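Cytoplasmic protein (Cryptococcus neoformans var. grubii serotype A, PDB 7LPO) probably hydrolyses the beta-glucosidic bond of steryl glucosides, acting as a glycosidase of glycoside hydrolase family 5. Local coordinates at residues Y386-P391 with G395-F400; G218-P223 with D402-L407. All blocks are in the same frame, centred on the assembly; numbering follows the deposited sequence.

Interaction 1. Residues Y386-P391 with G395-F400; sequences YFSTLP and GHQVDF
S388 and V398 hold together a tight local return of the chain, a backbone-centred contact on the loop that runs into helix 400-419. The amide N of V398 donates to O of S388 at 3.0 Å, a nearly straight bond (164°). That oxygen takes a second bond: a water gives it one proton and gives the other to O of V398 at 2.8 Å, so the water bridges the two segments beside the direct link.

V398 also provides the apolar part. With chi1 at -63°, the two methyls part company: CG2 lies 3.4 Å from O of S388, while CG1 rests against CD2 of L390 at 3.7 Å. The other branch of L390, CD1, reaches obliquely to ND1 of H396 at 3.5 Å. That imidazole is poorly ordered, and its ND1, buried here, has no polar partner in the model. On the exposed flank Q397 leads off away from T389, but the bend at chi2 (-119°) folds its amide back, bringing NE2 within 3.4 Å of CG2 of T389. The hydroxyl of S388 turns instead to O of D385.

The ring of F387 packs instead against W368, edge-to-face. D399, just past V398, stands at the N-cap of helix 400-419 and makes weak bonds to the amides of V401 and D402, while P391 packs on T220 at the end of helix 206-221.

Interaction 2. Residues G218-P223 with D402-L407; sequences GKTYAP and DDFWAL
T220 and F404 mark where the end of helix 206-221 comes nearest to the first turns of helix 400-419, their CA atoms 9.9 Å apart, a spacing bridged by side chains alone. Neither backbone is regular here. The first helix is kinked at K219 and T220 before it finishes at Y221, with A222 N still bonding to O of G218; the second has a wide pi-type turn over D402-W405.

F404 fills the gap. Its CB leaves the helix toward 218-223, and with CG beside the backbone N (chi1 -63°) the ring's outer end reaches both T220 and Y221. OG1 of T220 comes to the ring's edge, close to its plane, 3.6 Å from CE1 of F404. Next to it, CZ of F404 lies 4.1 Å from CE2 of Y221, the rings meeting obliquely. The phenol is steadied within its own segment, since CG2 of T220 sits over the centre of its face, 3.6 Å above the plane. T220 thus serves both rings, its hydroxyl touching one and its methyl the other. At the phenol's tip OH bonds to O of T389.

F404 also packs on F216 and A217, one turn back along helix 206-221. The result is a small, buried helix-to-helix contact led by aromatic side chains. Helix 400-419 leads into strand 424-427, one of the parallel strands consistent with the TIM-barrel architecture of family 5 glycosidases.

How the interactions relate
The two interactions are neighbours, with centres 10 Å apart, and interaction 1 lies within the long loop of chain that interaction 2 closes. Y221 joins them twice: its backbone O is 2.7 Å from OH of Y386, a probable hydrogen bond, and its own OH packs 3.4 Å from CG1 of V398. The second join runs along the chain itself, where residues 395-400 pass into helix 400-419 and O of F400 lies 2.9 Å from N of W405, probably hydrogen-bonded, across the wide turn. D403 reaches back too, its OD2 accepting from N of D399. Together they tie the returning loop to both helices.

Interaction 1. Residues Y386-P391 with G395-F400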
loop_
_atom_site.group_PDB
_atom_site.type_symbol
_atom_site.label_atom_id
_atom_site.label_comp_id
_atom_site.label_asym_id
_atom_site.label_seq_id
_atom_site.Cartn_x
_atom_site.Cartn_y
_atom_site.Cartn_z
ATOM N N TYR A 386 2.578 22.974 20.645
ATOM C CA TYR A 386 1.133 23.035 20.455
ATOM C C TYR A 386 0.502 21.695 20.109
ATOM O O TYR A 386 -0.554 21.347 20.653
ATOM C CB TYR A 386 0.828 24.045 19.347
ATOM C CG TYR A 386 -0.629 24.275 19.045
ATOM C CD1 TYR A 386 -1.443 24.966 19.940
ATOM C CD2 TYR A 386 -1.192 23.839 17.852
ATOM C CE1 TYR A 386 -2.784 25.197 19.664
ATOM C CE2 TYR A 386 -2.537 24.076 17.567
ATOM C CZ TYR A 386 -3.318 24.748 18.480
ATOM O OH TYR A 386 -4.636 24.972 18.210
ATOM N N PHE A 387 1.131 20.946 19.203
ATOM C CA PHE A 387 0.543 19.721 18.679
ATOM C C PHE A 387 0.928 18.469 19.466
ATOM O O PHE A 387 0.434 17.382 19.150
ATOM C CB PHE A 387 0.945 19.537 17.217
ATOM C CG PHE A 387 0.457 20.627 16.300
ATOM C CD1 PHE A 387 -0.830 20.600 15.783
ATOM C CD2 PHE A 387 1.293 21.668 15.930
ATOM C CE1 PHE A 387 -1.276 21.604 14.907
ATOM C CE2 PHE A 387 0.857 22.667 15.062
ATOM C CZ PHE A 387 -0.430 22.626 14.544
ATOM N N SER A 388 1.781 18.580 20.478
ATOM C CA SER A 388 2.203 17.410 21.243
ATOM C C SER A 388 1.264 17.070 22.394
ATOM O O SER A 388 1.379 15.979 22.968
ATOM C CB SER A 388 3.610 17.626 21.803
ATOM O OG SER A 388 3.610 18.669 22.764
ATOM N N THR A 389 0.354 17.970 22.744
ATOM C CA THR A 389 -0.561 17.790 23.860
ATOM C C THR A 389 -1.934 18.287 23.416
ATOM O O THR A 389 -2.138 18.641 22.255
ATOM C CB THR A 389 -0.062 18.549 25.102
ATOM O OG1 THR A 389 0.102 19.942 24.789
ATOM C CG2 THR A 389 1.282 17.990 25.592
ATOM N N LEU A 390 -2.878 18.336 24.342
ATOM C CA LEU A 390 -4.182 18.946 24.072
ATOM C C LEU A 390 -4.140 20.429 24.431
ATOM O O LEU A 390 -3.755 20.770 25.554
ATOM C CB LEU A 390 -5.276 18.251 24.871
ATOM C CG LEU A 390 -5.310 16.731 24.677
ATOM C CD1 LEU A 390 -6.147 16.061 25.742
ATOM C CD2 LEU A 390 -5.843 16.388 23.277
ATOM N N PRO A 391 -4.504 21.334 23.515
ATOM C CA PRO A 391 -4.322 22.769 23.810
ATOM C C PRO A 391 -5.033 23.257 25.062
ATOM O O PRO A 391 -4.547 24.203 25.692
ATOM C CB PRO A 391 -4.867 23.458 22.551
ATOM C CG PRO A 391 -4.593 22.472 21.448
ATOM C CD PRO A 391 -4.848 21.107 22.096
ATOM N N GLY A 395 -0.929 19.357 29.963
ATOM C CA GLY A 395 0.034 18.404 30.483
ATOM C C GLY A 395 -0.028 17.075 29.766
ATOM O O GLY A 395 0.998 16.407 29.600
ATOM N N HIS A 396 -1.218 16.691 29.316
ATOM C CA HIS A 396 -1.445 15.419 28.646
ATOM C C HIS A 396 -0.767 15.380 27.279
ATOM O O HIS A 396 -0.922 16.301 26.477
ATOM C CB HIS A 396 -2.955 15.230 28.500
ATOM C CG HIS A 396 -3.372 13.835 28.170
ATOM N ND1 HIS A 396 -4.112 13.527 27.049
ATOM C CD2 HIS A 396 -3.176 12.668 28.827
ATOM C CE1 HIS A 396 -4.338 12.226 27.020
ATOM N NE2 HIS A 396 -3.780 11.682 28.087
ATOM N N GLN A 397 -0.039 14.302 26.999
ATOM C CA GLN A 397 0.651 14.147 25.723
ATOM C C GLN A 397 -0.112 13.173 24.829
ATOM O O GLN A 397 -0.613 12.147 25.299
ATOM C CB GLN A 397 2.094 13.680 25.937
ATOM C CG GLN A 397 2.995 14.751 26.589
ATOM C CD GLN A 397 4.182 15.170 25.715
ATOM O OE1 GLN A 397 4.910 14.326 25.192
ATOM N NE2 GLN A 397 4.382 16.482 25.566
ATOM N N VAL A 398 -0.205 13.507 23.528
ATOM C CA VAL A 398 -1.111 12.805 22.623
ATOM C C VAL A 398 -0.386 11.669 21.907
ATOM O O VAL A 398 0.832 11.678 21.718
ATOM C CB VAL A 398 -1.755 13.756 21.587
ATOM C CG1 VAL A 398 -2.629 14.809 22.268
ATOM C CG2 VAL A 398 -0.673 14.398 20.723
ATOM N N ASP A 399 -1.173 10.689 21.474
ATOM C CA ASP A 399 -0.718 9.550 20.683
ATOM C C ASP A 399 -1.556 9.531 19.412
ATOM O O ASP A 399 -2.764 9.284 19.470
ATOM C CB ASP A 399 -0.880 8.248 21.466
ATOM C CG ASP A 399 -0.333 7.042 20.727
ATOM O OD1 ASP A 399 -0.414 7.005 19.480
ATOM O OD2 ASP A 399 0.181 6.121 21.403
ATOM N N PHE A 400 -0.921 9.784 18.267
ATOM C CA PHE A 400 -1.676 9.869 17.021
ATOM C C PHE A 400 -2.490 8.605 16.780
ATOM O O PHE A 400 -3.671 8.676 16.418
ATOM C CB PHE A 400 -0.735 10.118 15.841
ATOM C CG PHE A 400 -1.394 9.951 14.499
ATOM C CD1 PHE A 400 -2.337 10.852 14.069
ATOM C CD2 PHE A 400 -1.085 8.880 13.686
ATOM C CE1 PHE A 400 -2.954 10.708 12.842
ATOM C CE2 PHE A 400 -1.700 8.722 12.468
ATOM C CZ PHE A 400 -2.646 9.644 12.048
HETATM O O HOH W 1 2.780 13.650 21.844
#

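Interaction 2. Residues G218-P223 with D402-L407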
loop_
_atom_site.group_PDB
_atom_site.type_symbol
_atom_site.label_atom_id
_atom_site.label_comp_id
_atom_site.label_asym_id
_atom_site.label_seq_id
_atom_site.Cartn_x
_atom_site.Cartn_y
_atom_site.Cartn_z
ATOM N N GLY A 218 -8.805 18.032 13.579
ATOM C CA GLY A 218 -9.215 19.423 13.463
ATOM C C GLY A 218 -9.957 19.943 14.681
ATOM O O GLY A 218 -9.808 21.106 15.061
ATOM N N LYS A 219 -10.765 19.092 15.317
ATOM C CA LYS A 219 -11.543 19.554 16.468
ATOM C C LYS A 219 -10.659 19.885 17.665
ATOM O O LYS A 219 -11.072 20.657 18.537
ATOM C CB LYS A 219 -12.584 18.502 16.866
ATOM C CG LYS A 219 -13.749 18.390 15.898
ATOM C CD LYS A 219 -14.753 17.328 16.338
ATOM C CE LYS A 219 -14.324 15.939 15.886
ATOM N NZ LYS A 219 -15.446 14.943 15.929
ATOM N N THR A 220 -9.455 19.329 17.719
ATOM C CA THR A 220 -8.527 19.575 18.815
ATOM C C THR A 220 -7.599 20.748 18.533
ATOM O O THR A 220 -7.372 21.582 19.415
ATOM C CB THR A 220 -7.698 18.312 19.077
ATOM O OG1 THR A 220 -8.571 17.243 19.454
ATOM C CG2 THR A 220 -6.642 18.534 20.170
ATOM N N TYR A 221 -7.074 20.841 17.309
ATOM C CA TYR A 221 -6.028 21.799 16.989
ATOM C C TYR A 221 -6.477 22.936 16.091
ATOM O O TYR A 221 -5.778 23.952 16.033
ATOM C CB TYR A 221 -4.842 21.080 16.330
ATOM C CG TYR A 221 -4.243 20.032 17.236
ATOM C CD1 TYR A 221 -3.602 20.392 18.410
ATOM C CD2 TYR A 221 -4.350 18.680 16.937
ATOM C CE1 TYR A 221 -3.077 19.429 19.261
ATOM C CE2 TYR A 221 -3.836 17.725 17.767
ATOM C CZ TYR A 221 -3.197 18.098 18.930
ATOM O OH TYR A 221 -2.682 17.129 19.774
ATOM N N ALA A 222 -7.608 22.805 15.397
ATOM C CA ALA A 222 -8.162 23.886 14.576
ATOM C C ALA A 222 -9.647 24.058 14.880
ATOM O O ALA A 222 -10.495 23.929 13.993
ATOM C CB ALA A 222 -7.939 23.609 13.089
ATOM N N PRO A 223 -9.996 24.342 16.139
ATOM C CA PRO A 223 -11.424 24.431 16.510
ATOM C C PRO A 223 -12.202 25.516 15.775
ATOM O O PRO A 223 -13.436 25.424 15.661
ATOM C CB PRO A 223 -11.380 24.711 18.020
ATOM C CG PRO A 223 -9.962 25.228 18.285
ATOM C CD PRO A 223 -9.099 24.512 17.297
ATOM N N ASP A 402 -3.494 6.065 18.863
ATOM C CA ASP A 402 -4.541 5.686 19.808
ATOM C C ASP A 402 -5.639 6.737 19.914
ATOM O O ASP A 402 -6.804 6.391 20.135
ATOM C CB ASP A 402 -3.973 5.444 21.213
ATOM C CG ASP A 402 -2.781 4.512 21.224
ATOM O OD1 ASP A 402 -2.678 3.635 20.335
ATOM O OD2 ASP A 402 -1.941 4.659 22.141
ATOM N N ASP A 403 -5.296 8.015 19.792
ATOM C CA ASP A 403 -6.252 9.073 20.084
ATOM C C ASP A 403 -7.006 9.572 18.861
ATOM O O ASP A 403 -8.120 10.086 19.012
ATOM C CB ASP A 403 -5.547 10.263 20.731
ATOM C CG ASP A 403 -4.840 9.891 22.015
ATOM O OD1 ASP A 403 -5.265 8.901 22.655
ATOM O OD2 ASP A 403 -3.855 10.580 22.372
ATOM N N PHE A 404 -6.433 9.456 17.662
ATOM C CA PHE A 404 -7.043 10.070 16.491
ATOM C C PHE A 404 -7.242 9.077 15.356
ATOM O O PHE A 404 -8.324 9.024 14.765
ATOM C CB PHE A 404 -6.192 11.251 16.028
ATOM C CG PHE A 404 -6.103 12.360 17.041
ATOM C CD1 PHE A 404 -7.233 13.056 17.415
ATOM C CD2 PHE A 404 -4.892 12.706 17.616
ATOM C CE1 PHE A 404 -7.169 14.079 18.344
ATOM C CE2 PHE A 404 -4.824 13.732 18.561
ATOM C CZ PHE A 404 -5.966 14.418 18.911
ATOM N N TRP A 405 -6.223 8.277 15.042
ATOM C CA TRP A 405 -6.404 7.286 13.989
ATOM C C TRP A 405 -7.459 6.255 14.385
ATOM O O TRP A 405 -8.349 5.920 13.596
ATOM C CB TRP A 405 -5.088 6.588 13.655
ATOM C CG TRP A 405 -5.314 5.565 12.594
ATOM C CD1 TRP A 405 -5.374 5.775 11.244
ATOM C CD2 TRP A 405 -5.573 4.180 12.791
ATOM N NE1 TRP A 405 -5.636 4.599 10.590
ATOM C CE2 TRP A 405 -5.772 3.605 11.518
ATOM C CE3 TRP A 405 -5.663 3.365 13.920
ATOM C CZ2 TRP A 405 -6.037 2.255 11.346
ATOM C CZ3 TRP A 405 -5.921 2.018 13.744
ATOM C CH2 TRP A 405 -6.103 1.479 12.467
ATOM N N ALA A 406 -7.374 5.736 15.610
ATOM C CA ALA A 406 -8.287 4.675 16.019
ATOM C C ALA A 406 -9.728 5.164 16.010
ATOM O O ALA A 406 -10.642 4.424 15.627
ATOM C CB ALA A 406 -7.898 4.154 17.401
ATOM N N LEU A 407 -9.946 6.418 16.409
ATOM C CA LEU A 407 -11.293 6.971 16.408
ATOM C C LEU A 407 -11.852 7.042 14.992
ATOM O O LEU A 407 -13.013 6.697 14.759
ATOM C CB LEU A 407 -11.282 8.354 17.056
ATOM C CG LEU A 407 -12.621 9.058 17.257
ATOM C CD1 LEU A 407 -13.636 8.182 17.955
ATOM C CD2 LEU A 407 -12.375 10.345 18.050
#